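Local atomic coordinates of internalin (Listeria monocytogenes serotype 4b, PDB entry 4FMZ), a protein that belongs to the leucine-rich repeat internalins and probably takes part in bacterial adhesion to, and invasion of, host cells. Residues Ser126-Leu131 against Ser149-Met154; Glu190-Leu195 against Ile214-Asn219; Asn231-Leu236 against Gly251-Ser256; Asn290-Asn295 against Thr311-Leu316. All coordinates share one frame; numbering follows the deposited sequence.

Interaction 1 of 4, residues Ser126-Leu131 against Ser149-Met154; sequences SPLANL and SPLSNM
Pro150 and Met154, a selenomethionine in this crystal, carry a van der Waals contact with Ser126, Leu128, Ala129 and Leu131, joining the loop after strand 114-116 to the equivalent loop after strand 136-138. No direct hydrogen bond runs from one loop to the other. At the outer end the ring of Pro150 lies against backbone rather than side chain: its CG sits 3.4 Å from Ser126 CA, while Ser126 OG turns to Asp124. Further along, the carbonyl of Pro150 looks at the neighbouring loop, and Pro150 O receives a CA-H...O contact from Ala129 CA at 3.4 Å, nearly straight with 162° at the hydrogen. Each segment begins with a short 3-10 turn, and a type I turn runs from Leu128 to Leu131 and from Leu151 to Met154, the same shape one leucine-rich repeat apart, so that the two stack as successive turns of the solenoid on the side away from its parallel strands. The inner part is apolar. Met154 has CG beside its backbone N (chi1 -66°) and stays extended beyond it, which carries CE across to Leu128, 3.8 Å from Leu128 CB and 3.3 Å from Leu128 O. The same methyl also approaches Leu131 CB at 4.2 Å. Leu128 CD1 and Leu151 CD2 meet at a similar distance, and Leu151 also rests on Leu137 of strand 136-138. Where the backbones part, a water bridges the gap: it donates to Ala129 O at 2.8 Å and accepts from Asn153 N at 2.9 Å.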
loop_
_atom_site.group_PDB
_atom_site.type_symbol
_atom_site.label_atom_id
_atom_site.label_comp_id
_atom_site.label_asym_id
_atom_site.label_seq_id
_atom_site.Cartn_x
_atom_site.Cartn_y
_atom_site.Cartn_z
ATOM N N SER A 126 16.703 -5.614 9.293
ATOM C CA SER A 126 16.985 -6.793 10.132
ATOM C C SER A 126 16.445 -6.615 11.584
ATOM O O SER A 126 15.959 -7.612 12.124
ATOM C CB SER A 126 18.464 -7.161 10.121
ATOM O OG SER A 126 19.272 -6.092 10.578
ATOM N N PRO A 127 16.345 -5.396 12.188
ATOM C CA PRO A 127 15.742 -5.309 13.539
ATOM C C PRO A 127 14.250 -5.698 13.588
ATOM O O PRO A 127 13.713 -5.869 14.675
ATOM C CB PRO A 127 15.920 -3.834 13.919
ATOM C CG PRO A 127 17.054 -3.356 13.080
ATOM C CD PRO A 127 16.871 -4.080 11.772
ATOM N N LEU A 128 13.594 -5.884 12.427
ATOM C CA LEU A 128 12.184 -6.306 12.362
ATOM C C LEU A 128 12.003 -7.831 12.439
ATOM O O LEU A 128 10.866 -8.294 12.546
ATOM C CB LEU A 128 11.539 -5.822 11.050
ATOM C CG LEU A 128 11.488 -4.318 10.788
ATOM C CD1 LEU A 128 10.676 -4.026 9.529
ATOM C CD2 LEU A 128 10.916 -3.563 11.983
ATOM N N ALA A 129 13.105 -8.599 12.368
ATOM C CA ALA A 129 13.100 -10.068 12.284
ATOM C C ALA A 129 12.280 -10.796 13.350
ATOM O O ALA A 129 11.633 -11.786 13.014
ATOM C CB ALA A 129 14.518 -10.609 12.295
ATOM N N ASN A 130 12.300 -10.341 14.606
ATOM C CA ASN A 130 11.576 -11.078 15.648
ATOM C C ASN A 130 10.207 -10.463 15.975
ATOM O O ASN A 130 9.563 -10.870 16.945
ATOM C CB ASN A 130 12.433 -11.208 16.911
ATOM C CG ASN A 130 13.735 -11.957 16.692
ATOM O OD1 ASN A 130 14.741 -11.677 17.347
ATOM N ND2 ASN A 130 13.757 -12.915 15.765
ATOM N N LEU A 131 9.737 -9.533 15.137
ATOM C CA LEU A 131 8.439 -8.895 15.352
ATOM C C LEU A 131 7.362 -9.731 14.648
ATOM O O LEU A 131 6.658 -9.256 13.752
ATOM C CB LEU A 131 8.463 -7.433 14.860
ATOM C CG LEU A 131 9.624 -6.541 15.358
ATOM C CD1 LEU A 131 9.396 -5.089 14.995
ATOM C CD2 LEU A 131 9.818 -6.658 16.872
ATOM N N SER A 149 14.439 -9.935 3.427
ATOM C CA SER A 149 14.568 -11.218 4.137
ATOM C C SER A 149 14.151 -11.151 5.631
ATOM O O SER A 149 13.504 -12.107 6.070
ATOM C CB SER A 149 15.959 -11.832 3.978
ATOM O OG SER A 149 16.997 -10.983 4.439
ATOM N N PRO A 150 14.358 -10.041 6.400
ATOM C CA PRO A 150 13.909 -10.034 7.808
ATOM C C PRO A 150 12.377 -10.052 8.002
ATOM O O PRO A 150 11.926 -10.179 9.134
ATOM C CB PRO A 150 14.508 -8.735 8.357
ATOM C CG PRO A 150 15.622 -8.398 7.423
ATOM C CD PRO A 150 15.125 -8.815 6.096
ATOM N N LEU A 151 11.578 -9.956 6.923
ATOM C CA LEU A 151 10.109 -10.032 7.021
ATOM C C LEU A 151 9.587 -11.483 7.072
ATOM O O LEU A 151 8.441 -11.692 7.470
ATOM C CB LEU A 151 9.438 -9.343 5.819
ATOM C CG LEU A 151 9.714 -7.871 5.561
ATOM C CD1 LEU A 151 8.795 -7.336 4.454
ATOM C CD2 LEU A 151 9.556 -7.051 6.813
ATOM N N SER A 152 10.411 -12.459 6.633
ATOM C CA SER A 152 10.067 -13.872 6.437
ATOM C C SER A 152 9.321 -14.563 7.610
ATOM O O SER A 152 8.513 -15.451 7.327
ATOM C CB SER A 152 11.299 -14.682 6.045
ATOM O OG SER A 152 12.267 -14.777 7.076
ATOM N N ASN A 153 9.544 -14.165 8.883
ATOM C CA ASN A 153 8.859 -14.825 10.011
ATOM C C ASN A 153 7.523 -14.152 10.419
ATOM O O ASN A 153 6.898 -14.589 11.388
ATOM C CB ASN A 153 9.787 -14.928 11.233
ATOM C CG ASN A 153 11.017 -15.761 10.967
ATOM O OD1 ASN A 153 10.958 -16.820 10.329
ATOM N ND2 ASN A 153 12.168 -15.282 11.426
HETATM N N MSE A 154 7.049 -13.166 9.651
HETATM C CA MSE A 154 5.791 -12.471 9.971
HETATM C C MSE A 154 4.619 -13.210 9.334
HETATM O O MSE A 154 3.927 -12.666 8.481
HETATM C CB MSE A 154 5.837 -11.011 9.511
HETATM C CG MSE A 154 6.843 -10.170 10.254
HETATM SE SE MSE A 154 6.904 -8.425 9.437
HETATM C CE MSE A 154 8.221 -7.635 10.626
HETATM O O HOH W 1 10.674 -12.002 10.367
#

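Interaction 2 of 4, residues Glu190-Leu195 against Ile214-Asn219; sequences EDISPL and ITPVAN
Ile192 meets Pro216 and Val217 where two neighbouring leucine-rich repeats stack, in the loops that lead from one strand of the solenoid to the next. From CB, the side chain of Ile192 sends CG1 between its backbone N and carbonyl carbon (chi1 52°), a turn that brings this branch toward the following repeat. CG1 lands 3.8 Å from Pro216 CG, the two side chains crossing at about a right angle. At the tip, CD1 is shared by three neighbours: Pro216 CG at 3.8 Å, Val217 CG2 at 4.0 Å and, a little farther, Ile214 CG2 at 4.3 Å. Ile214 stands one repeat on from Ile192 with nearly the same torsions, and it in turn packs on Ile233 of the next repeat. The proline ring also presses on backbone: Pro216 CG is 3.3 Å from Ile192 O, an oxygen already taken up by the amide of Leu195 in the turn. The loop that presents Ile192 is tied down just before and after it. Asp191 OD1 accepts from Ser193 OG at 2.6 Å and, in an Asx turn, from Ser193 N at 2.9 Å, the hydroxyl arriving on the syn side and the amide on the anti side, both tilted out of the carboxylate plane. On the other loop, Asn219 folds back on its own chain. Its backbone N and its side chain both donate to Pro216 O, from the same face of that carbonyl; Asn219 ND2 lies 3.0 Å from Pro216 O and 36° out of the carbonyl plane, while the oxygen lies in the plane of the Asn219 amide.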
loop_
_atom_site.group_PDB
_atom_site.type_symbol
_atom_site.label_atom_id
_atom_site.label_comp_id
_atom_site.label_asym_id
_atom_site.label_seq_id
_atom_site.Cartn_x
_atom_site.Cartn_y
_atom_site.Cartn_z
ATOM N N GLU A 190 11.109 -7.852 -11.392
ATOM C CA GLU A 190 11.049 -8.533 -12.690
ATOM C C GLU A 190 10.219 -9.812 -12.599
ATOM O O GLU A 190 9.509 -10.157 -13.544
ATOM C CB GLU A 190 12.469 -8.913 -13.164
ATOM C CG GLU A 190 13.371 -7.756 -13.550
ATOM C CD GLU A 190 14.812 -8.157 -13.820
ATOM O OE1 GLU A 190 15.031 -9.194 -14.488
ATOM O OE2 GLU A 190 15.725 -7.425 -13.377
ATOM N N ASP A 191 10.343 -10.515 -11.450
ATOM C CA ASP A 191 9.795 -11.840 -11.181
ATOM C C ASP A 191 8.946 -11.913 -9.896
ATOM O O ASP A 191 9.466 -11.756 -8.772
ATOM C CB ASP A 191 10.987 -12.814 -11.088
ATOM C CG ASP A 191 10.678 -14.278 -10.844
ATOM O OD1 ASP A 191 9.490 -14.644 -10.842
ATOM O OD2 ASP A 191 11.634 -15.064 -10.686
ATOM N N ILE A 192 7.642 -12.220 -10.070
ATOM C CA ILE A 192 6.717 -12.371 -8.935
ATOM C C ILE A 192 6.348 -13.865 -8.708
ATOM O O ILE A 192 5.483 -14.150 -7.876
ATOM C CB ILE A 192 5.444 -11.486 -9.057
ATOM C CG1 ILE A 192 4.711 -11.667 -10.421
ATOM C CG2 ILE A 192 5.747 -10.015 -8.741
ATOM C CD1 ILE A 192 3.185 -11.283 -10.387
ATOM N N SER A 193 7.045 -14.814 -9.380
ATOM C CA SER A 193 6.762 -16.253 -9.239
ATOM C C SER A 193 6.693 -16.730 -7.754
ATOM O O SER A 193 5.777 -17.502 -7.490
ATOM C CB SER A 193 7.742 -17.114 -10.033
ATOM O OG SER A 193 9.083 -16.941 -9.604
ATOM N N PRO A 194 7.492 -16.251 -6.751
ATOM C CA PRO A 194 7.286 -16.727 -5.367
ATOM C C PRO A 194 5.934 -16.336 -4.757
ATOM O O PRO A 194 5.507 -16.961 -3.792
ATOM C CB PRO A 194 8.407 -16.037 -4.581
ATOM C CG PRO A 194 9.416 -15.653 -5.593
ATOM C CD PRO A 194 8.629 -15.304 -6.802
ATOM N N LEU A 195 5.245 -15.338 -5.328
ATOM C CA LEU A 195 3.971 -14.858 -4.796
ATOM C C LEU A 195 2.794 -15.824 -5.055
ATOM O O LEU A 195 1.694 -15.569 -4.565
ATOM C CB LEU A 195 3.647 -13.433 -5.308
ATOM C CG LEU A 195 4.681 -12.329 -4.958
ATOM C CD1 LEU A 195 4.102 -10.954 -5.215
ATOM C CD2 LEU A 195 5.175 -12.421 -3.467
ATOM N N ILE A 214 2.503 -13.028 -15.130
ATOM C CA ILE A 214 1.567 -12.999 -14.011
ATOM C C ILE A 214 0.987 -14.400 -13.689
ATOM O O ILE A 214 -0.043 -14.479 -13.020
ATOM C CB ILE A 214 0.449 -11.935 -14.191
ATOM C CG1 ILE A 214 -0.298 -12.069 -15.546
ATOM C CG2 ILE A 214 1.012 -10.532 -13.962
ATOM C CD1 ILE A 214 -1.690 -11.418 -15.580
ATOM N N THR A 215 1.685 -15.494 -14.086
ATOM C CA THR A 215 1.279 -16.867 -13.761
ATOM C C THR A 215 0.974 -17.029 -12.230
ATOM O O THR A 215 -0.100 -17.561 -11.928
ATOM C CB THR A 215 2.337 -17.878 -14.242
ATOM O OG1 THR A 215 2.349 -17.851 -15.668
ATOM C CG2 THR A 215 2.068 -19.298 -13.778
ATOM N N PRO A 216 1.804 -16.518 -11.264
ATOM C CA PRO A 216 1.471 -16.719 -9.833
ATOM C C PRO A 216 0.118 -16.154 -9.388
ATOM O O PRO A 216 -0.436 -16.647 -8.407
ATOM C CB PRO A 216 2.607 -16.003 -9.096
ATOM C CG PRO A 216 3.204 -15.103 -10.103
ATOM C CD PRO A 216 3.120 -15.857 -11.385
ATOM N N VAL A 217 -0.426 -15.166 -10.113
ATOM C CA VAL A 217 -1.699 -14.511 -9.779
ATOM C C VAL A 217 -2.880 -15.526 -9.906
ATOM O O VAL A 217 -3.864 -15.386 -9.177
ATOM C CB VAL A 217 -1.910 -13.211 -10.614
ATOM C CG1 VAL A 217 -3.230 -12.533 -10.281
ATOM C CG2 VAL A 217 -0.748 -12.239 -10.406
ATOM N N ALA A 218 -2.745 -16.572 -10.749
ATOM C CA ALA A 218 -3.757 -17.624 -10.882
ATOM C C ALA A 218 -4.011 -18.335 -9.528
ATOM O O ALA A 218 -5.109 -18.825 -9.302
ATOM C CB ALA A 218 -3.342 -18.643 -11.942
ATOM N N ASN A 219 -3.017 -18.346 -8.620
ATOM C CA ASN A 219 -3.136 -18.953 -7.279
ATOM C C ASN A 219 -3.960 -18.096 -6.323
ATOM O O ASN A 219 -4.505 -18.615 -5.350
ATOM C CB ASN A 219 -1.764 -19.180 -6.665
ATOM C CG ASN A 219 -0.903 -20.147 -7.427
ATOM O OD1 ASN A 219 -0.947 -21.348 -7.212
ATOM N ND2 ASN A 219 -0.129 -19.639 -8.363
#

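Interaction 3 of 4, residues Asn231-Leu236 against Gly251-Ser256; sequences NKITDL and GTNQIS
Asn253 OD1 takes the amide proton of Ile233 in a bond of 3.0 Å between Asn253 OD1 and Ile233 N, close to straight at 165°. A second amide, Asn231 N, reaches Asn253 OD1 only weakly, at 3.3 Å, and has another weak acceptor in Thr252 O. The other end of the side chain is satisfied too, since Asn253 ND2 donates to Ile228 O and Ile250 O. With CG beside its own backbone N (chi1 -85°), Asn253 lies alongside Ile233, its amide turned inward to these main-chain groups. The pattern is that of the characteristic asparagine position of leucine-rich repeats. Asn231 does the same one repeat earlier, with OD1 accepting from Ile211 N and ND2 donating to Ile228 O and Ala206 O, and Asn275 OD1 accepts from Ile255 N one repeat later. Between the loop backbones, Gln254 N donates to Ile233 O at 2.8 Å. Water completes the outer, more exposed side. One molecule donates to Lys232 O at 2.9 Å and to Gln254 OE1, the latter less certain because Gln254 is modelled in two conformers. Another accepts from Ser256 N at 2.9 Å; its approach to Thr234 O is too short to be relied on. Between these polar groups, Thr234 runs side by side with Gln254, its CG2 3.6 Å from Gln254 CB and its CA making a CA-H...O contact with Gln254 O. On the buried side Leu236 and Ile255 cross at about a right angle, with Leu236 CD2 3.8 Å from Ile255 CD1 and both side chains touching Ile250.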
loop_
_atom_site.group_PDB
_atom_site.type_symbol
_atom_site.label_atom_id
_atom_site.label_comp_id
_atom_site.label_asym_id
_atom_site.label_seq_id
_atom_site.Cartn_x
_atom_site.Cartn_y
_atom_site.Cartn_z
ATOM N N ASN A 231 4.028 -2.366 -16.748
ATOM C CA ASN A 231 4.844 -3.550 -16.589
ATOM C C ASN A 231 5.117 -4.068 -18.004
ATOM O O ASN A 231 4.968 -3.303 -18.966
ATOM C CB ASN A 231 4.163 -4.564 -15.672
ATOM C CG ASN A 231 4.395 -4.248 -14.220
ATOM O OD1 ASN A 231 5.501 -4.389 -13.721
ATOM N ND2 ASN A 231 3.385 -3.757 -13.527
ATOM N N LYS A 232 5.525 -5.322 -18.143
ATOM C CA LYS A 232 5.821 -5.907 -19.461
ATOM C C LYS A 232 4.959 -7.158 -19.672
ATOM O O LYS A 232 5.419 -8.147 -20.233
ATOM C CB LYS A 232 7.334 -6.225 -19.556
ATOM C CG LYS A 232 8.241 -4.984 -19.485
ATOM C CD LYS A 232 9.725 -5.324 -19.661
ATOM C CE LYS A 232 10.420 -5.848 -18.427
ATOM N NZ LYS A 232 11.849 -6.173 -18.687
ATOM N N ILE A 233 3.697 -7.111 -19.222
ATOM C CA ILE A 233 2.783 -8.251 -19.314
ATOM C C ILE A 233 2.201 -8.382 -20.731
ATOM O O ILE A 233 1.741 -7.400 -21.329
ATOM C CB ILE A 233 1.662 -8.140 -18.246
ATOM C CG1 ILE A 233 2.260 -8.081 -16.815
ATOM C CG2 ILE A 233 0.651 -9.296 -18.369
ATOM C CD1 ILE A 233 1.408 -7.343 -15.822
ATOM N N THR A 234 2.180 -9.622 -21.236
ATOM C CA THR A 234 1.624 -9.934 -22.549
ATOM C C THR A 234 0.426 -10.872 -22.403
ATOM O O THR A 234 -0.586 -10.673 -23.070
ATOM C CB THR A 234 2.696 -10.553 -23.476
ATOM O OG1 THR A 234 3.247 -11.710 -22.841
ATOM C CG2 THR A 234 3.825 -9.597 -23.789
ATOM N N ASP A 235 0.545 -11.888 -21.516
ATOM C CA ASP A 235 -0.433 -12.951 -21.337
ATOM C C ASP A 235 -1.310 -12.766 -20.102
ATOM O O ASP A 235 -0.820 -12.793 -18.974
ATOM C CB ASP A 235 0.288 -14.316 -21.298
ATOM C CG ASP A 235 -0.623 -15.527 -21.225
ATOM O OD1 ASP A 235 -1.829 -15.386 -21.514
ATOM O OD2 ASP A 235 -0.128 -16.616 -20.882
ATOM N N LEU A 236 -2.628 -12.671 -20.343
ATOM C CA LEU A 236 -3.659 -12.501 -19.321
ATOM C C LEU A 236 -4.332 -13.811 -18.904
ATOM O O LEU A 236 -5.131 -13.779 -17.971
ATOM C CB LEU A 236 -4.751 -11.524 -19.807
ATOM C CG LEU A 236 -4.371 -10.061 -20.004
ATOM C CD1 LEU A 236 -5.597 -9.227 -20.284
ATOM C CD2 LEU A 236 -3.654 -9.511 -18.783
ATOM N N GLY A 251 -3.155 -1.278 -17.633
ATOM C CA GLY A 251 -2.800 -0.379 -18.720
ATOM C C GLY A 251 -1.292 -0.278 -18.857
ATOM O O GLY A 251 -0.555 -0.697 -17.953
ATOM N N THR A 252 -0.812 0.233 -19.998
ATOM C CA THR A 252 0.622 0.430 -20.274
ATOM C C THR A 252 1.420 -0.921 -20.122
ATOM O O THR A 252 2.421 -1.028 -19.394
ATOM C CB THR A 252 1.189 1.587 -19.419
ATOM O OG1 THR A 252 0.221 2.642 -19.377
ATOM C CG2 THR A 252 2.491 2.138 -19.974
ATOM N N ASN A 253 0.941 -1.945 -20.816
ATOM C CA ASN A 253 1.595 -3.251 -20.852
ATOM C C ASN A 253 1.790 -3.648 -22.327
ATOM O O ASN A 253 1.788 -2.762 -23.183
ATOM C CB ASN A 253 0.792 -4.283 -20.047
ATOM C CG ASN A 253 1.141 -4.253 -18.590
ATOM O OD1 ASN A 253 2.220 -4.670 -18.199
ATOM N ND2 ASN A 253 0.249 -3.743 -17.756
ATOM N N GLN A 254 1.971 -4.950 -22.623
ATOM C CA GLN A 254 2.168 -5.432 -23.994
ATOM C C GLN A 254 1.090 -6.470 -24.343
ATOM O O GLN A 254 1.368 -7.462 -24.998
ATOM C CB GLN A 254 3.591 -6.006 -24.151
ATOM C CG GLN A 254 4.698 -4.948 -24.134
ATOM C CD GLN A 254 6.075 -5.529 -23.911
ATOM O OE1 GLN A 254 6.506 -6.473 -24.586
ATOM N NE2 GLN A 254 6.819 -4.943 -22.986
ATOM N N ILE A 255 -0.148 -6.231 -23.903
ATOM C CA ILE A 255 -1.281 -7.133 -24.120
ATOM C C ILE A 255 -1.890 -6.913 -25.506
ATOM O O ILE A 255 -2.165 -5.769 -25.875
ATOM C CB ILE A 255 -2.332 -6.894 -22.994
ATOM C CG1 ILE A 255 -1.742 -7.207 -21.597
ATOM C CG2 ILE A 255 -3.660 -7.647 -23.238
ATOM C CD1 ILE A 255 -2.386 -6.392 -20.488
ATOM N N SER A 256 -2.144 -8.002 -26.247
ATOM C CA SER A 256 -2.806 -7.904 -27.552
ATOM C C SER A 256 -4.082 -8.737 -27.570
ATOM O O SER A 256 -4.870 -8.633 -28.508
ATOM C CB SER A 256 -1.875 -8.325 -28.691
ATOM O OG SER A 256 -1.366 -9.632 -28.516
HETATM O O HOH W 2 6.867 -8.461 -22.750
HETATM O O HOH W 3 -1.902 -10.741 -25.242
#

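Interaction 4 of 4, residues Asn290-Asn295 against Thr311-Leu316; sequences NSLFLN and TNLTTL. With EDO (1,2-ethanediol), chain F; EDO (1,2-ethanediol), chain H.
Asn290 O is gripped by two successive amides, Thr314 N at 2.7 Å with a nearly straight N-H (171°) and Thr315 N at 3.1 Å from Asn290 O. Beside it, the side chain of Asn290 reaches over to the other segment: ND2 donates to Asn312 O at 3.0 Å, approaching 40° above that carbonyl's plane, while Asn290 OD1 is held by Lys268. The pairing continues as parallel strand bonding, with Leu292 N donating to Thr315 O at 3.0 Å. Side chains alternate. Ser291 and Thr315 share one face, where a water contacts Ser291 OG, Thr314 OG1 and Thr315 OG1; from there Thr315 CG2 comes obliquely to the Phe293 ring, 3.6 Å from CZ. Leu292 and Leu316 fill the other face, lying side by side with CG anti to the backbone N in both, and Leu292 CD2 meets Leu316 CD1 at 3.9 Å. This is the regular strand-to-strand step of the leucine-rich repeat solenoid. Strand 269-271 flanks strand 291-293 on the edge away from strand 315-317, and helix 304-308, which connects the two strands, lays Ile307 against Leu313 and Leu316.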
loop_
_atom_site.group_PDB
_atom_site.type_symbol
_atom_site.label_atom_id
_atom_site.label_comp_id
_atom_site.label_asym_id
_atom_site.label_seq_id
_atom_site.Cartn_x
_atom_site.Cartn_y
_atom_site.Cartn_z
ATOM N N ASN A 290 -18.730 -0.605 -15.261
ATOM C CA ASN A 290 -19.086 0.810 -15.079
ATOM C C ASN A 290 -18.021 1.715 -15.690
ATOM O O ASN A 290 -18.324 2.834 -16.090
ATOM C CB ASN A 290 -19.263 1.172 -13.580
ATOM C CG ASN A 290 -20.409 0.474 -12.878
ATOM O OD1 ASN A 290 -20.286 0.057 -11.725
ATOM N ND2 ASN A 290 -21.563 0.360 -13.532
ATOM N N SER A 291 -16.759 1.254 -15.694
ATOM C CA SER A 291 -15.628 2.034 -16.190
ATOM C C SER A 291 -14.771 1.169 -17.071
ATOM O O SER A 291 -14.344 0.077 -16.665
ATOM C CB SER A 291 -14.810 2.601 -15.033
ATOM O OG SER A 291 -15.655 3.247 -14.096
ATOM N N LEU A 292 -14.534 1.657 -18.290
ATOM C CA LEU A 292 -13.775 0.925 -19.294
ATOM C C LEU A 292 -12.791 1.844 -19.969
ATOM O O LEU A 292 -13.187 2.849 -20.561
ATOM C CB LEU A 292 -14.747 0.293 -20.314
ATOM C CG LEU A 292 -14.184 -0.477 -21.515
ATOM C CD1 LEU A 292 -13.336 -1.678 -21.076
ATOM C CD2 LEU A 292 -15.306 -0.970 -22.373
ATOM N N PHE A 293 -11.498 1.507 -19.873
ATOM C CA PHE A 293 -10.433 2.313 -20.481
ATOM C C PHE A 293 -9.771 1.500 -21.595
ATOM O O PHE A 293 -9.060 0.522 -21.332
ATOM C CB PHE A 293 -9.421 2.774 -19.423
ATOM C CG PHE A 293 -10.045 3.608 -18.321
ATOM C CD1 PHE A 293 -10.568 3.009 -17.183
ATOM C CD2 PHE A 293 -10.154 4.985 -18.448
ATOM C CE1 PHE A 293 -11.177 3.774 -16.184
ATOM C CE2 PHE A 293 -10.768 5.753 -17.447
ATOM C CZ PHE A 293 -11.263 5.146 -16.319
ATOM N N LEU A 294 -10.054 1.894 -22.847
ATOM C CA LEU A 294 -9.570 1.228 -24.052
ATOM C C LEU A 294 -8.784 2.171 -24.970
ATOM O O LEU A 294 -8.484 1.798 -26.100
ATOM C CB LEU A 294 -10.752 0.605 -24.822
ATOM C CG LEU A 294 -11.212 -0.780 -24.341
ATOM C CD1 LEU A 294 -12.577 -1.111 -24.902
ATOM C CD2 LEU A 294 -10.227 -1.864 -24.745
ATOM N N ASN A 295 -8.440 3.378 -24.487
ATOM C CA ASN A 295 -7.652 4.378 -25.222
ATOM C C ASN A 295 -6.282 3.796 -25.591
ATOM O O ASN A 295 -5.788 2.925 -24.878
ATOM C CB ASN A 295 -7.461 5.644 -24.354
ATOM C CG ASN A 295 -6.869 5.327 -22.998
ATOM O OD1 ASN A 295 -7.541 4.768 -22.118
ATOM N ND2 ASN A 295 -5.565 5.535 -22.860
ATOM N N THR A 311 -24.408 -0.973 -21.290
ATOM C CA THR A 311 -25.277 0.130 -20.865
ATOM C C THR A 311 -25.069 0.610 -19.415
ATOM O O THR A 311 -25.586 1.682 -19.077
ATOM C CB THR A 311 -26.745 -0.203 -21.143
ATOM O OG1 THR A 311 -27.055 -1.477 -20.590
ATOM C CG2 THR A 311 -27.069 -0.188 -22.643
ATOM N N ASN A 312 -24.283 -0.102 -18.582
ATOM C CA ASN A 312 -24.018 0.383 -17.218
ATOM C C ASN A 312 -22.723 1.207 -17.151
ATOM O O ASN A 312 -22.342 1.650 -16.070
ATOM C CB ASN A 312 -23.984 -0.746 -16.184
ATOM C CG ASN A 312 -25.205 -1.626 -16.152
ATOM O OD1 ASN A 312 -25.071 -2.832 -16.069
ATOM N ND2 ASN A 312 -26.416 -1.069 -16.198
ATOM N N LEU A 313 -22.076 1.460 -18.307
ATOM C CA LEU A 313 -20.860 2.272 -18.367
ATOM C C LEU A 313 -21.147 3.719 -18.023
ATOM O O LEU A 313 -22.090 4.305 -18.563
ATOM C CB LEU A 313 -20.202 2.219 -19.771
ATOM C CG LEU A 313 -19.438 0.950 -20.175
ATOM C CD1 LEU A 313 -18.891 1.096 -21.585
ATOM C CD2 LEU A 313 -18.301 0.635 -19.221
ATOM N N THR A 314 -20.348 4.290 -17.113
ATOM C CA THR A 314 -20.458 5.707 -16.767
ATOM C C THR A 314 -19.166 6.410 -17.220
ATOM O O THR A 314 -19.175 7.623 -17.442
ATOM C CB THR A 314 -20.783 5.940 -15.285
ATOM O OG1 THR A 314 -19.785 5.316 -14.496
ATOM C CG2 THR A 314 -22.168 5.435 -14.893
ATOM N N THR A 315 -18.073 5.632 -17.399
ATOM C CA THR A 315 -16.790 6.129 -17.889
ATOM C C THR A 315 -16.323 5.258 -19.056
ATOM O O THR A 315 -16.285 4.029 -18.945
ATOM C CB THR A 315 -15.765 6.205 -16.753
ATOM O OG1 THR A 315 -16.251 7.128 -15.783
ATOM C CG2 THR A 315 -14.410 6.673 -17.220
ATOM N N LEU A 316 -15.968 5.904 -20.176
ATOM C CA LEU A 316 -15.474 5.193 -21.349
ATOM C C LEU A 316 -14.370 5.979 -22.037
ATOM O O LEU A 316 -14.605 7.088 -22.530
ATOM C CB LEU A 316 -16.618 4.880 -22.328
ATOM C CG LEU A 316 -16.232 4.235 -23.663
ATOM C CD1 LEU A 316 -15.671 2.803 -23.475
ATOM C CD2 LEU A 316 -17.391 4.247 -24.596
HETATM C C1 EDO F . -15.663 1.895 -11.166
HETATM O O1 EDO F . -15.896 3.188 -10.612
HETATM C C2 EDO F . -16.197 0.785 -10.229
HETATM O O2 EDO F . -17.616 0.837 -10.140
HETATM C C1 EDO H . -2.779 4.237 -19.807
HETATM O O1 EDO H . -3.436 4.581 -21.020
HETATM C C2 EDO H . -3.690 3.308 -18.975
HETATM O O2 EDO H . -4.997 3.847 -18.995
HETATM O O HOH W 4 -17.250 5.351 -14.041
#

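Overall arrangement
From the N terminus the four contacts come one after another, and none encloses or crosses another. Each closes a loop of about one repeat: interaction 1 spans strand 136-138, interaction 2 strand 203-205 and interaction 3 strand 247-249, and interaction 4 closes over helix 304-308. Interactions 1 and 2 join loops remote from the strands, interaction 3 joins the stretches just beyond the strand ends, and 290-295 and 311-316 pair strands directly. Interactions 2 and 3 touch: Ile214 packs on the side chains of Ile233 and Leu236 and against the backbone O of Asp235. Interaction 1 is about 43 Å from interaction 4, centre to centre, on the opposite side of the chain's centre.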